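Local coordinates for protein Alpha/beta hydrolase (Enterobacter asburiae, PDB 6KMO) that probably hydrolyses ester bonds as a lipase or esterase of the alpha/beta hydrolase superfamily, at residues Lys264-Thr269 with Glu284-Lys289; Gln33-Val38 with Asn313-Glu318; Ser74-Gln79 with Gly164-Val169. The protein carries 2 engineered substitutions. All blocks are in the same frame, centred on the assembly; numbering follows the deposited sequence.

Contact 1 of 3, residues Lys264-Thr269 with Glu284-Lys289; sequences KGFPET and EAFGRK
Phe266 sits on an irregular piece of chain that leaves helix 260-263 at Lys264 and runs into strand 269-274, whereas Phe286 lies in the middle of helix 280-292. Gly265 has a positive phi, and Phe266 follows it with its side chain directed toward the helix. The two phenyl groups approach from opposite directions and carry the contact alone. In each of them CG stands anti to the backbone N, with chi1 of -160° for Phe266 and -174° for Phe286, and this sends both rings into the space between loop and helix. They form an offset edge-to-face pair: the edge of Phe286 is turned toward the face of Phe266, the planes lie at 81°, and the centroids are 5.8 Å apart. The touching is done at the far ends, where Phe266 CZ lies 4.1 Å from Phe286 CZ, and Phe286 CE2 is equally near to Phe266 CZ. At the start of the strand Thr269 OG1 donates to Pro267 O at 2.7 Å, from above the carbonyl plane, and the same hydroxyl takes a hydrogen bond from Asn204 ND2. Helix 181-195 closes over Phe266 through Ala187, Ala190 and Leu191, while Phe286 also rests on Met206 of strand 203-207. On the side toward the second subunit, Arg288 pairs with Glu275 of that chain. Helix 280-292 is the crossover helix of a beta-alpha-beta unit, linking the parallel neighbours 269-274 and 297-302, and the loop that carries Phe266 leads into the first of these strands; such a helix packed beside a parallel sheet is as expected of the alpha/beta hydrolase fold.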
ATOM      1  N   LYS A 264      21.561 -11.114   0.564  1.00  8.68           N
ATOM      2  CA  LYS A 264      21.871 -10.555   1.871  1.00  8.84           C
ATOM      3  C   LYS A 264      22.514  -9.179   1.722  1.00  9.74           C
ATOM      4  O   LYS A 264      23.392  -8.971   0.882  1.00 10.86           O
ATOM      5  CB  LYS A 264      22.819 -11.494   2.619  1.00 14.41           C
ATOM      6  CG  LYS A 264      23.102 -11.065   4.048  1.00 23.55           C
ATOM      7  CD  LYS A 264      24.110 -12.000   4.725  1.00 33.56           C
ATOM      8  CE  LYS A 264      24.426 -11.535   6.146  1.00 43.04           C
ATOM      9  NZ  LYS A 264      24.898 -12.649   7.017  1.00 52.75           N
ATOM     10  N   GLY A 265      22.058  -8.220   2.523  1.00  9.17           N
ATOM     11  CA  GLY A 265      22.584  -6.876   2.473  1.00  9.82           C
ATOM     12  C   GLY A 265      21.952  -5.962   1.434  1.00 10.07           C
ATOM     13  O   GLY A 265      22.344  -4.798   1.335  1.00  9.85           O
ATOM     14  N   PHE A 266      20.987  -6.456   0.663  1.00  8.85           N
ATOM     15  CA  PHE A 266      20.255  -5.601  -0.274  1.00  8.14           C
ATOM     16  C   PHE A 266      19.634  -4.438   0.501  1.00  7.55           C
ATOM     17  O   PHE A 266      19.267  -4.585   1.665  1.00  8.71           O
ATOM     18  CB  PHE A 266      19.138  -6.473  -0.853  1.00  6.80           C
ATOM     19  CG  PHE A 266      18.511  -6.018  -2.164  1.00  6.64           C
ATOM     20  CD1 PHE A 266      19.103  -6.293  -3.389  1.00  7.29           C
ATOM     21  CD2 PHE A 266      17.259  -5.416  -2.163  1.00  7.48           C
ATOM     22  CE1 PHE A 266      18.479  -5.941  -4.571  1.00  7.89           C
ATOM     23  CE2 PHE A 266      16.625  -5.066  -3.356  1.00  6.16           C
ATOM     24  CZ  PHE A 266      17.235  -5.326  -4.551  1.00  7.22           C
ATOM     25  N   PRO A 267      19.504  -3.265  -0.119  1.00  6.62           N
ATOM     26  CA  PRO A 267      18.916  -2.129   0.607  1.00  5.81           C
ATOM     27  C   PRO A 267      17.470  -2.382   1.021  1.00  5.57           C
ATOM     28  O   PRO A 267      16.751  -3.183   0.417  1.00  6.67           O
ATOM     29  CB  PRO A 267      19.001  -0.968  -0.397  1.00  6.44           C
ATOM     30  CG  PRO A 267      20.112  -1.364  -1.350  1.00  8.31           C
ATOM     31  CD  PRO A 267      20.031  -2.870  -1.436  1.00  7.77           C
ATOM     32  N   GLU A 268      17.035  -1.654   2.042  1.00  5.68           N
ATOM     33  CA  GLU A 268      15.629  -1.659   2.419  1.00  5.84           C
ATOM     34  C   GLU A 268      14.790  -1.326   1.197  1.00  5.67           C
ATOM     35  O   GLU A 268      15.144  -0.445   0.407  1.00  6.26           O
ATOM     36  CB  GLU A 268      15.368  -0.660   3.541  1.00  6.63           C
ATOM     37  CG  GLU A 268      16.178  -0.967   4.797  1.00  7.73           C
ATOM     38  CD  GLU A 268      15.576  -0.438   6.083  1.00  9.43           C
ATOM     39  OE1 GLU A 268      14.363  -0.177   6.160  1.00  9.83           O
ATOM     40  OE2 GLU A 268      16.354  -0.292   7.055  1.00 14.68           O
ATOM     41  N   THR A 269      13.652  -2.012   1.052  1.00  5.28           N
ATOM     42  CA  THR A 269      12.924  -2.017  -0.207  1.00  5.60           C
ATOM     43  C   THR A 269      11.420  -1.964  -0.004  1.00  4.27           C
ATOM     44  O   THR A 269      10.877  -2.581   0.920  1.00  5.92           O
ATOM     45  CB  THR A 269      13.296  -3.286  -0.996  1.00  5.79           C
ATOM     46  OG1 THR A 269      14.673  -3.233  -1.379  1.00  5.94           O
ATOM     47  CG2 THR A 269      12.487  -3.454  -2.255  1.00  6.69           C
ATOM     48  N   GLU A 284       6.058 -10.179  -6.234  1.00  5.79           N
ATOM     49  CA  GLU A 284       5.786 -10.621  -4.864  1.00  6.06           C
ATOM     50  C   GLU A 284       6.764 -11.706  -4.423  1.00  5.64           C
ATOM     51  O   GLU A 284       7.241 -11.687  -3.281  1.00  6.45           O
ATOM     52  CB  GLU A 284       4.329 -11.064  -4.753  1.00  5.96           C
ATOM     53  CG  GLU A 284       3.384  -9.906  -5.052  1.00  6.53           C
ATOM     54  CD  GLU A 284       1.911 -10.187  -4.902  1.00  6.21           C
ATOM     55  OE1 GLU A 284       1.508 -11.281  -4.436  1.00  7.06           O
ATOM     56  OE2 GLU A 284       1.129  -9.266  -5.241  1.00  5.94           O
ATOM     57  N   ALA A 285       7.106 -12.622  -5.326  1.00  5.47           N
ATOM     58  CA  ALA A 285       8.060 -13.673  -4.964  1.00  5.81           C
ATOM     59  C   ALA A 285       9.427 -13.090  -4.648  1.00  5.32           C
ATOM     60  O   ALA A 285      10.113 -13.550  -3.719  1.00  7.01           O
ATOM     61  CB  ALA A 285       8.162 -14.696  -6.091  1.00  7.07           C
ATOM     62  N   PHE A 286       9.846 -12.067  -5.394  1.00  5.49           N
ATOM     63  CA  PHE A 286      11.123 -11.439  -5.102  1.00  5.32           C
ATOM     64  C   PHE A 286      11.112 -10.815  -3.711  1.00  5.03           C
ATOM     65  O   PHE A 286      12.079 -10.931  -2.956  1.00  5.57           O
ATOM     66  CB  PHE A 286      11.472 -10.405  -6.174  1.00  6.65           C
ATOM     67  CG  PHE A 286      12.847  -9.814  -6.003  1.00  5.34           C
ATOM     68  CD1 PHE A 286      13.977 -10.618  -6.098  1.00  7.27           C
ATOM     69  CD2 PHE A 286      13.020  -8.472  -5.746  1.00  6.46           C
ATOM     70  CE1 PHE A 286      15.247 -10.084  -5.931  1.00  7.20           C
ATOM     71  CE2 PHE A 286      14.285  -7.950  -5.579  1.00  5.97           C
ATOM     72  CZ  PHE A 286      15.397  -8.770  -5.672  1.00  6.08           C
ATOM     73  N   GLY A 287      10.014 -10.164  -3.335  1.00  5.52           N
ATOM     74  CA  GLY A 287       9.916  -9.638  -1.987  1.00  6.45           C
ATOM     75  C   GLY A 287      10.073 -10.695  -0.910  1.00  5.56           C
ATOM     76  O   GLY A 287      10.715 -10.455   0.111  1.00  6.58           O
ATOM     77  N   ARG A 288       9.485 -11.879  -1.116  1.00  6.07           N
ATOM     78  CA  ARG A 288       9.631 -12.943  -0.130  1.00  7.02           C
ATOM     79  C   ARG A 288      11.073 -13.403  -0.030  1.00  6.17           C
ATOM     80  O   ARG A 288      11.562 -13.690   1.070  1.00  7.82           O
ATOM     81  CB  ARG A 288       8.711 -14.123  -0.455  1.00  6.72           C
ATOM     82  CG  ARG A 288       7.235 -13.761  -0.636  1.00  6.60           C
ATOM     83  CD  ARG A 288       6.368 -14.999  -0.631  1.00  7.31           C
ATOM     84  NE  ARG A 288       5.085 -14.775  -1.277  1.00  7.97           N
ATOM     85  CZ  ARG A 288       3.987 -14.334  -0.694  1.00 10.13           C
ATOM     86  NH1 ARG A 288       3.958 -14.058   0.615  1.00  9.26           N
ATOM     87  NH2 ARG A 288       2.909 -14.177  -1.460  1.00  9.25           N
ATOM     88  N   LYS A 289      11.771 -13.474  -1.163  1.00  6.31           N
ATOM     89  CA  LYS A 289      13.182 -13.854  -1.139  1.00  5.97           C
ATOM     90  C   LYS A 289      14.016 -12.824  -0.391  1.00  6.84           C
ATOM     91  O   LYS A 289      14.943 -13.182   0.360  1.00  7.69           O
ATOM     92  CB  LYS A 289      13.697 -14.070  -2.559  1.00  6.76           C
ATOM     93  CG  LYS A 289      13.120 -15.322  -3.205  1.00  9.42           C
ATOM     94  CD  LYS A 289      13.782 -15.677  -4.530  1.00 13.22           C
ATOM     95  CE  LYS A 289      15.191 -16.239  -4.302  1.00 26.08           C
ATOM     96  NZ  LYS A 289      15.721 -17.173  -5.392  1.00 21.43           N
TER

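Contact 2 of 3, residues Gln33-Val38 with Asn313-Glu318; sequences QAFLNV and NPLSQE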
ATOM      1  N   GLN A  33     -11.074  -0.509 -16.150  1.00  8.15           N
ATOM      2  CA  GLN A  33     -11.845  -1.178 -17.191  1.00  8.96           C
ATOM      3  C   GLN A  33     -12.184  -0.219 -18.323  1.00  9.22           C
ATOM      4  O   GLN A  33     -12.099  -0.594 -19.498  1.00  9.86           O
ATOM      5  CB  GLN A  33     -13.111  -1.784 -16.599  1.00  9.64           C
ATOM      6  CG  GLN A  33     -13.869  -2.625 -17.613  1.00 11.13           C
ATOM      7  CD  GLN A  33     -13.114  -3.863 -18.017  1.00 15.95           C
ATOM      8  OE1 GLN A  33     -12.830  -4.722 -17.188  1.00 18.85           O
ATOM      9  NE2 GLN A  33     -12.774  -3.959 -19.289  1.00 16.57           N
ATOM     10  N   ALA A  34     -12.535   1.024 -18.000  1.00  9.73           N
ATOM     11  CA  ALA A  34     -12.830   2.005 -19.044  1.00  9.84           C
ATOM     12  C   ALA A  34     -11.613   2.223 -19.929  1.00 12.18           C
ATOM     13  O   ALA A  34     -11.728   2.304 -21.162  1.00 12.47           O
ATOM     14  CB  ALA A  34     -13.287   3.320 -18.416  1.00 11.64           C
ATOM     15  N   PHE A  35     -10.430   2.312 -19.323  1.00 10.04           N
ATOM     16  CA  PHE A  35      -9.202   2.467 -20.088  1.00  9.24           C
ATOM     17  C   PHE A  35      -8.955   1.252 -20.965  1.00 10.11           C
ATOM     18  O   PHE A  35      -8.630   1.384 -22.148  1.00 10.93           O
ATOM     19  CB  PHE A  35      -8.026   2.687 -19.126  1.00 10.59           C
ATOM     20  CG  PHE A  35      -6.688   2.601 -19.786  1.00 11.09           C
ATOM     21  CD1 PHE A  35      -6.183   3.671 -20.492  1.00 13.99           C
ATOM     22  CD2 PHE A  35      -5.938   1.439 -19.726  1.00 11.10           C
ATOM     23  CE1 PHE A  35      -4.950   3.589 -21.115  1.00 14.24           C
ATOM     24  CE2 PHE A  35      -4.713   1.363 -20.358  1.00 11.11           C
ATOM     25  CZ  PHE A  35      -4.221   2.442 -21.045  1.00 13.17           C
ATOM     26  N   LEU A  36      -9.096   0.050 -20.403  1.00  9.14           N
ATOM     27  CA  LEU A  36      -8.898  -1.155 -21.200  1.00  9.84           C
ATOM     28  C   LEU A  36      -9.874  -1.213 -22.365  1.00 11.53           C
ATOM     29  O   LEU A  36      -9.520  -1.688 -23.450  1.00 12.04           O
ATOM     30  CB  LEU A  36      -9.019  -2.404 -20.333  1.00  9.30           C
ATOM     31  CG  LEU A  36      -7.885  -2.609 -19.321  1.00  9.23           C
ATOM     32  CD1 LEU A  36      -8.186  -3.799 -18.454  1.00 10.25           C
ATOM     33  CD2 LEU A  36      -6.540  -2.781 -20.007  1.00 10.71           C
ATOM     34  N   ASN A  37     -11.110  -0.764 -22.162  1.00 10.72           N
ATOM     35  CA  ASN A  37     -12.081  -0.842 -23.251  1.00 11.77           C
ATOM     36  C   ASN A  37     -11.679   0.075 -24.399  1.00 13.17           C
ATOM     37  O   ASN A  37     -11.824  -0.296 -25.574  1.00 17.15           O
ATOM     38  CB  ASN A  37     -13.480  -0.533 -22.732  1.00 13.74           C
ATOM     39  CG  ASN A  37     -14.041  -1.639 -21.858  1.00 12.12           C
ATOM     40  OD1 ASN A  37     -13.542  -2.757 -21.830  1.00 16.33           O
ATOM     41  ND2 ASN A  37     -15.110  -1.323 -21.143  1.00 19.65           N
ATOM     42  N   VAL A  38     -11.144   1.254 -24.095  1.00 12.74           N
ATOM     43  CA  VAL A  38     -10.626   2.128 -25.149  1.00 13.45           C
ATOM     44  C   VAL A  38      -9.439   1.467 -25.838  1.00 15.82           C
ATOM     45  O   VAL A  38      -9.368   1.381 -27.070  1.00 18.24           O
ATOM     46  CB  VAL A  38     -10.249   3.506 -24.571  1.00 13.61           C
ATOM     47  CG1 VAL A  38      -9.503   4.346 -25.620  1.00 18.76           C
ATOM     48  CG2 VAL A  38     -11.496   4.228 -24.075  1.00 17.02           C
ATOM     49  N   ASN A 313      -0.683   7.969 -18.218  1.00  7.93           N
ATOM     50  CA  ASN A 313      -1.318   9.237 -17.902  1.00  7.57           C
ATOM     51  C   ASN A 313      -2.836   9.199 -17.988  1.00  7.91           C
ATOM     52  O   ASN A 313      -3.465   9.911 -17.192  1.00  8.63           O
ATOM     53  CB  ASN A 313      -0.686  10.352 -18.736  1.00  7.77           C
ATOM     54  CG  ASN A 313       0.725  10.652 -18.301  1.00  8.00           C
ATOM     55  OD1 ASN A 313       1.124  10.326 -17.184  1.00  8.59           O
ATOM     56  ND2 ASN A 313       1.504  11.246 -19.176  1.00  8.80           N
ATOM     57  N   PRO A 314      -3.471   8.404 -18.853  1.00  7.74           N
ATOM     58  CA  PRO A 314      -4.943   8.316 -18.795  1.00  8.48           C
ATOM     59  C   PRO A 314      -5.471   7.783 -17.474  1.00  9.27           C
ATOM     60  O   PRO A 314      -6.670   7.948 -17.196  1.00 11.36           O
ATOM     61  CB  PRO A 314      -5.291   7.403 -19.972  1.00 11.20           C
ATOM     62  CG  PRO A 314      -4.160   7.658 -20.948  1.00 12.00           C
ATOM     63  CD  PRO A 314      -2.929   7.776 -20.067  1.00  9.22           C
ATOM     64  N   LEU A 315      -4.624   7.161 -16.645  1.00  8.46           N
ATOM     65  CA  LEU A 315      -5.037   6.665 -15.336  1.00  8.45           C
ATOM     66  C   LEU A 315      -4.594   7.563 -14.184  1.00  7.91           C
ATOM     67  O   LEU A 315      -4.758   7.187 -13.018  1.00  7.67           O
ATOM     68  CB  LEU A 315      -4.509   5.244 -15.120  1.00  8.01           C
ATOM     69  CG  LEU A 315      -5.114   4.185 -16.043  1.00  8.79           C
ATOM     70  CD1 LEU A 315      -4.428   2.863 -15.799  1.00 11.13           C
ATOM     71  CD2 LEU A 315      -6.611   4.062 -15.823  1.00 12.59           C
ATOM     72  N   SER A 316      -4.083   8.758 -14.464  1.00  7.27           N
ATOM     73  CA  SER A 316      -3.493   9.586 -13.426  1.00  8.18           C
ATOM     74  C   SER A 316      -4.508  10.165 -12.465  1.00  9.53           C
ATOM     75  O   SER A 316      -4.106  10.675 -11.415  1.00 11.81           O
ATOM     76  CB  SER A 316      -2.667  10.720 -14.054  1.00 10.79           C
ATOM     77  OG  SER A 316      -3.505  11.667 -14.676  1.00 12.51           O
ATOM     78  N   GLN A 317      -5.797  10.086 -12.768  1.00  8.79           N
ATOM     79  CA  GLN A 317      -6.835  10.495 -11.829  1.00  9.91           C
ATOM     80  C   GLN A 317      -7.549   9.303 -11.209  1.00 11.16           C
ATOM     81  O   GLN A 317      -8.517   9.478 -10.457  1.00 10.93           O
ATOM     82  CB  GLN A 317      -7.821  11.454 -12.496  1.00 12.87           C
ATOM     83  CG  GLN A 317      -7.231  12.859 -12.687  1.00 15.61           C
ATOM     84  CD  GLN A 317      -6.877  13.527 -11.367  1.00 18.79           C
ATOM     85  OE1 GLN A 317      -7.676  13.534 -10.421  1.00 20.41           O
ATOM     86  NE2 GLN A 317      -5.669  14.057 -11.282  1.00 20.26           N
ATOM     87  N   GLU A 318      -7.075   8.093 -11.465  1.00  7.96           N
ATOM     88  CA  GLU A 318      -7.654   6.930 -10.810  1.00  7.17           C
ATOM     89  C   GLU A 318      -7.365   7.011  -9.313  1.00  7.86           C
ATOM     90  O   GLU A 318      -6.222   7.259  -8.922  1.00  7.59           O
ATOM     91  CB  GLU A 318      -7.039   5.663 -11.403  1.00  8.41           C
ATOM     92  CG  GLU A 318      -7.551   4.347 -10.824  1.00  8.63           C
ATOM     93  CD  GLU A 318      -8.992   4.019 -11.202  1.00 10.10           C
ATOM     94  OE1 GLU A 318      -9.525   4.635 -12.153  1.00 12.45           O
ATOM     95  OE2 GLU A 318      -9.595   3.141 -10.548  1.00  8.91           O
TER
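Phe35 is the one residue of helical segment 33-38 that reaches Pro314 and Leu315. Starting at the beginning of the segment, Gln33 lays its amide along the helix toward Asn37, one turn on, and Gln33 NE2 gives a hydrogen bond to Asn37 OD1 at 2.9 Å; the donor lies well above the plane of the Asn37 carbonyl. Phe35 follows, with CG anti to the backbone N (chi1 169°), which swings the ring out toward the 3-10 turn. There Phe35 CD1 lies 3.9 Å from Pro314 CB, and Phe35 CE1 comes within 4.1 Å of Pro314 CG, the two side chains meeting obliquely. Closer to the helix, Leu315 CD2 meets Phe35 CB at 3.8 Å. Leu36, next in the helix, shares Ile306 with Phe35. The turn that begins at Leu315 is type I and ends at Glu318, the N-cap of helix 319-335, with Glu318 OE2 bonded to Thr29 OG1. Helix 30-41 thus lies against the connection between strand 305-306 and helix 319-335, and Phe35 also touches Leu312 and Phe228.

Contact 3 of 3, residues Ser74-Gln79 with Gly164-Val169; sequences SEKTIQ and GQEIGV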
ATOM      1  N   SER A  74      15.496  20.240 -14.632  1.00 10.65           N
ATOM      2  CA  SER A  74      16.754  20.673 -15.213  1.00  8.81           C
ATOM      3  C   SER A  74      17.467  19.471 -15.817  1.00 10.96           C
ATOM      4  O   SER A  74      17.002  18.326 -15.722  1.00 10.29           O
ATOM      5  CB  SER A  74      17.636  21.375 -14.181  1.00 12.98           C
ATOM      6  OG  SER A  74      17.961  20.519 -13.103  1.00 14.60           O
ATOM      7  N   GLU A  75      18.603  19.727 -16.459  1.00 12.41           N
ATOM      8  CA  GLU A  75      19.321  18.711 -17.195  1.00 11.44           C
ATOM      9  C   GLU A  75      20.805  18.822 -16.916  1.00 13.24           C
ATOM     10  O   GLU A  75      21.326  19.907 -16.637  1.00 13.87           O
ATOM     11  CB  GLU A  75      19.067  18.839 -18.691  1.00 19.33           C
ATOM     12  CG  GLU A  75      19.757  17.781 -19.528  1.00 33.05           C
ATOM     13  CD  GLU A  75      19.396  17.885 -20.999  1.00 54.34           C
ATOM     14  OE1 GLU A  75      20.297  17.714 -21.852  1.00 49.74           O
ATOM     15  OE2 GLU A  75      18.209  18.144 -21.297  1.00 59.88           O
ATOM     16  N   LYS A  76      21.487  17.688 -16.975  1.00 11.37           N
ATOM     17  CA  LYS A  76      22.937  17.666 -16.851  1.00 11.27           C
ATOM     18  C   LYS A  76      23.447  16.445 -17.584  1.00 11.61           C
ATOM     19  O   LYS A  76      22.899  15.351 -17.420  1.00 11.71           O
ATOM     20  CB  LYS A  76      23.367  17.584 -15.394  1.00 14.51           C
ATOM     21  CG  LYS A  76      24.892  17.604 -15.197  1.00 20.50           C
ATOM     22  CD  LYS A  76      25.266  18.311 -13.896  1.00 22.72           C
ATOM     23  CE  LYS A  76      26.754  18.288 -13.638  1.00 22.88           C
ATOM     24  NZ  LYS A  76      27.439  19.460 -14.251  1.00 19.23           N
ATOM     25  N   THR A  77      24.489  16.613 -18.381  1.00 10.72           N
ATOM     26  CA  THR A  77      25.188  15.504 -19.003  1.00 11.44           C
ATOM     27  C   THR A  77      26.484  15.283 -18.241  1.00 15.23           C
ATOM     28  O   THR A  77      27.276  16.214 -18.068  1.00 16.41           O
ATOM     29  CB  THR A  77      25.470  15.783 -20.478  1.00 16.04           C
ATOM     30  OG1 THR A  77      24.231  15.895 -21.177  1.00 18.89           O
ATOM     31  CG2 THR A  77      26.282  14.653 -21.093  1.00 16.47           C
ATOM     32  N   ILE A  78      26.689  14.064 -17.767  1.00 12.96           N
ATOM     33  CA  ILE A  78      27.884  13.712 -17.017  1.00 15.08           C
ATOM     34  C   ILE A  78      28.785  12.874 -17.908  1.00 16.90           C
ATOM     35  O   ILE A  78      28.343  12.240 -18.864  1.00 15.97           O
ATOM     36  CB  ILE A  78      27.565  12.988 -15.689  1.00 12.81           C
ATOM     37  CG1 ILE A  78      26.855  11.653 -15.937  1.00 12.65           C
ATOM     38  CG2 ILE A  78      26.733  13.888 -14.801  1.00 15.68           C
ATOM     39  CD1 ILE A  78      26.679  10.815 -14.676  1.00 15.54           C
ATOM     40  N   GLN A  79      30.083  12.891 -17.589  1.00 24.62           N
ATOM     41  CA  GLN A  79      31.085  12.114 -18.311  1.00 22.50           C
ATOM     42  C   GLN A  79      31.645  11.065 -17.356  1.00 23.48           C
ATOM     43  O   GLN A  79      32.271  11.407 -16.348  1.00 30.98           O
ATOM     44  CB  GLN A  79      32.191  13.021 -18.845  1.00 27.40           C
ATOM     45  CG  GLN A  79      31.688  14.140 -19.748  1.00 31.33           C
ATOM     46  CD  GLN A  79      31.147  13.641 -21.080  1.00 33.08           C
ATOM     47  OE1 GLN A  79      31.610  12.632 -21.622  1.00 31.96           O
ATOM     48  NE2 GLN A  79      30.161  14.355 -21.616  1.00 30.08           N
ATOM     49  N   GLY A 164      26.992  14.781  -6.025  1.00  9.26           N
ATOM     50  CA  GLY A 164      25.648  15.327  -5.959  1.00 10.55           C
ATOM     51  C   GLY A 164      25.580  16.813  -5.665  1.00  8.95           C
ATOM     52  O   GLY A 164      24.622  17.476  -6.056  1.00  9.32           O
ATOM     53  N   GLN A 165      26.573  17.350  -4.963  1.00 10.36           N
ATOM     54  CA  GLN A 165      26.600  18.799  -4.750  1.00 11.23           C
ATOM     55  C   GLN A 165      26.471  19.575  -6.057  1.00 10.57           C
ATOM     56  O   GLN A 165      25.880  20.665  -6.078  1.00 10.02           O
ATOM     57  CB  GLN A 165      27.889  19.159  -4.020  1.00 14.68           C
ATOM     58  CG  GLN A 165      28.054  20.610  -3.649  1.00 20.82           C
ATOM     59  CD  GLN A 165      29.468  20.895  -3.180  1.00 31.29           C
ATOM     60  OE1 GLN A 165      30.133  21.806  -3.677  1.00 31.91           O
ATOM     61  NE2 GLN A 165      29.939  20.103  -2.225  1.00 24.98           N
ATOM     62  N   GLU A 166      26.971  19.029  -7.163  1.00  9.15           N
ATOM     63  CA  GLU A 166      26.882  19.742  -8.432  1.00  8.69           C
ATOM     64  C   GLU A 166      25.442  19.973  -8.868  1.00  9.15           C
ATOM     65  O   GLU A 166      25.173  20.901  -9.637  1.00 10.71           O
ATOM     66  CB  GLU A 166      27.646  19.007  -9.529  1.00 10.52           C
ATOM     67  CG  GLU A 166      29.146  18.946  -9.312  1.00 11.96           C
ATOM     68  CD  GLU A 166      29.884  18.414 -10.524  1.00 14.96           C
ATOM     69  OE1 GLU A 166      31.017  17.947 -10.342  1.00 23.36           O
ATOM     70  OE2 GLU A 166      29.340  18.487 -11.648  1.00 15.19           O
ATOM     71  N   ILE A 167      24.499  19.146  -8.407  1.00  9.07           N
ATOM     72  CA  ILE A 167      23.091  19.272  -8.747  1.00  9.91           C
ATOM     73  C   ILE A 167      22.240  19.586  -7.520  1.00  9.37           C
ATOM     74  O   ILE A 167      21.018  19.426  -7.553  1.00 10.26           O
ATOM     75  CB  ILE A 167      22.565  18.033  -9.505  1.00  9.91           C
ATOM     76  CG1 ILE A 167      22.781  16.745  -8.703  1.00  9.84           C
ATOM     77  CG2 ILE A 167      23.207  17.960 -10.867  1.00 10.13           C
ATOM     78  CD1 ILE A 167      21.988  15.556  -9.240  1.00 11.90           C
ATOM     79  N   GLY A 168      22.863  20.021  -6.430  1.00  8.55           N
ATOM     80  CA  GLY A 168      22.122  20.410  -5.253  1.00  9.72           C
ATOM     81  C   GLY A 168      21.561  19.254  -4.463  1.00  9.38           C
ATOM     82  O   GLY A 168      20.539  19.418  -3.782  1.00 10.99           O
ATOM     83  N   VAL A 169      22.225  18.110  -4.492  1.00  9.71           N
ATOM     84  CA  VAL A 169      21.764  16.887  -3.846  1.00 10.25           C
ATOM     85  C   VAL A 169      22.801  16.427  -2.842  1.00  9.63           C
ATOM     86  O   VAL A 169      24.009  16.553  -3.079  1.00 11.01           O
ATOM     87  CB  VAL A 169      21.513  15.813  -4.938  1.00 16.36           C
ATOM     88  CG1 VAL A 169      21.650  14.389  -4.396  1.00 21.84           C
ATOM     89  CG2 VAL A 169      20.164  16.112  -5.593  1.00 14.69           C
TER
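Lys76 reaches from strand 71-80 across the side chains of Glu166 and Ile167, and its length is used in two ways. The chain starts with CG anti to the backbone N and bends at chi2 (147°) and again at chi4 (89°), which turns the ammonium group toward the carboxylate. Glu166, extended beyond CG, meets it at about a right angle. The oxygen facing the lysine is OE2: Lys76 NZ stands 3.4 Å from Glu166 OE2 in a salt bridge, and Lys76 CE is marginally nearer to that oxygen, at 3.3 Å. The carboxylate therefore meets the lysine partly over its terminal methylene rather than squarely on the nitrogen. Nearer the strand, Lys76 CD lies 3.7 Å from Ile167 CG2, the two side chains meeting at a slant. Glu166 and Ile167 are presented by a tight turn in which Gly164 O accepts from Ile167 N and Val169 N, both at 2.9 Å and from opposite faces of the carbonyl. Trp159 of helix 148-163 touches both Lys76 and Glu166, while Ile167 also touches Val134 of strand 132-136. The contact joins 71-80, an outermost strand of the chain's sheet, to the turn after helix 148-163. Such a salt bridge at the surface probably adds a modest attraction, with the aliphatic part of Lys76 supplying an apolar contact beside the charges.

In the fold
Contact 1 is the buried one, two aromatic rings joining a loop to a helix near the 297-302 end of the sheet; contact 3 lies on the surface near the opposite end of that sheet, where edge strand 71-80 meets a turn through a salt bridge and an aliphatic patch. Contact 2, partly buried, is also apolar, but an aromatic ring there meets a proline and a leucine, joining an early helix to the connection before the last one. The three have no helix or strand in common and do not touch: their nearest atoms stay about 16 to 17 Å apart. In sequence, contact 2 brackets the other two, and contact 3 closes before contact 1 opens.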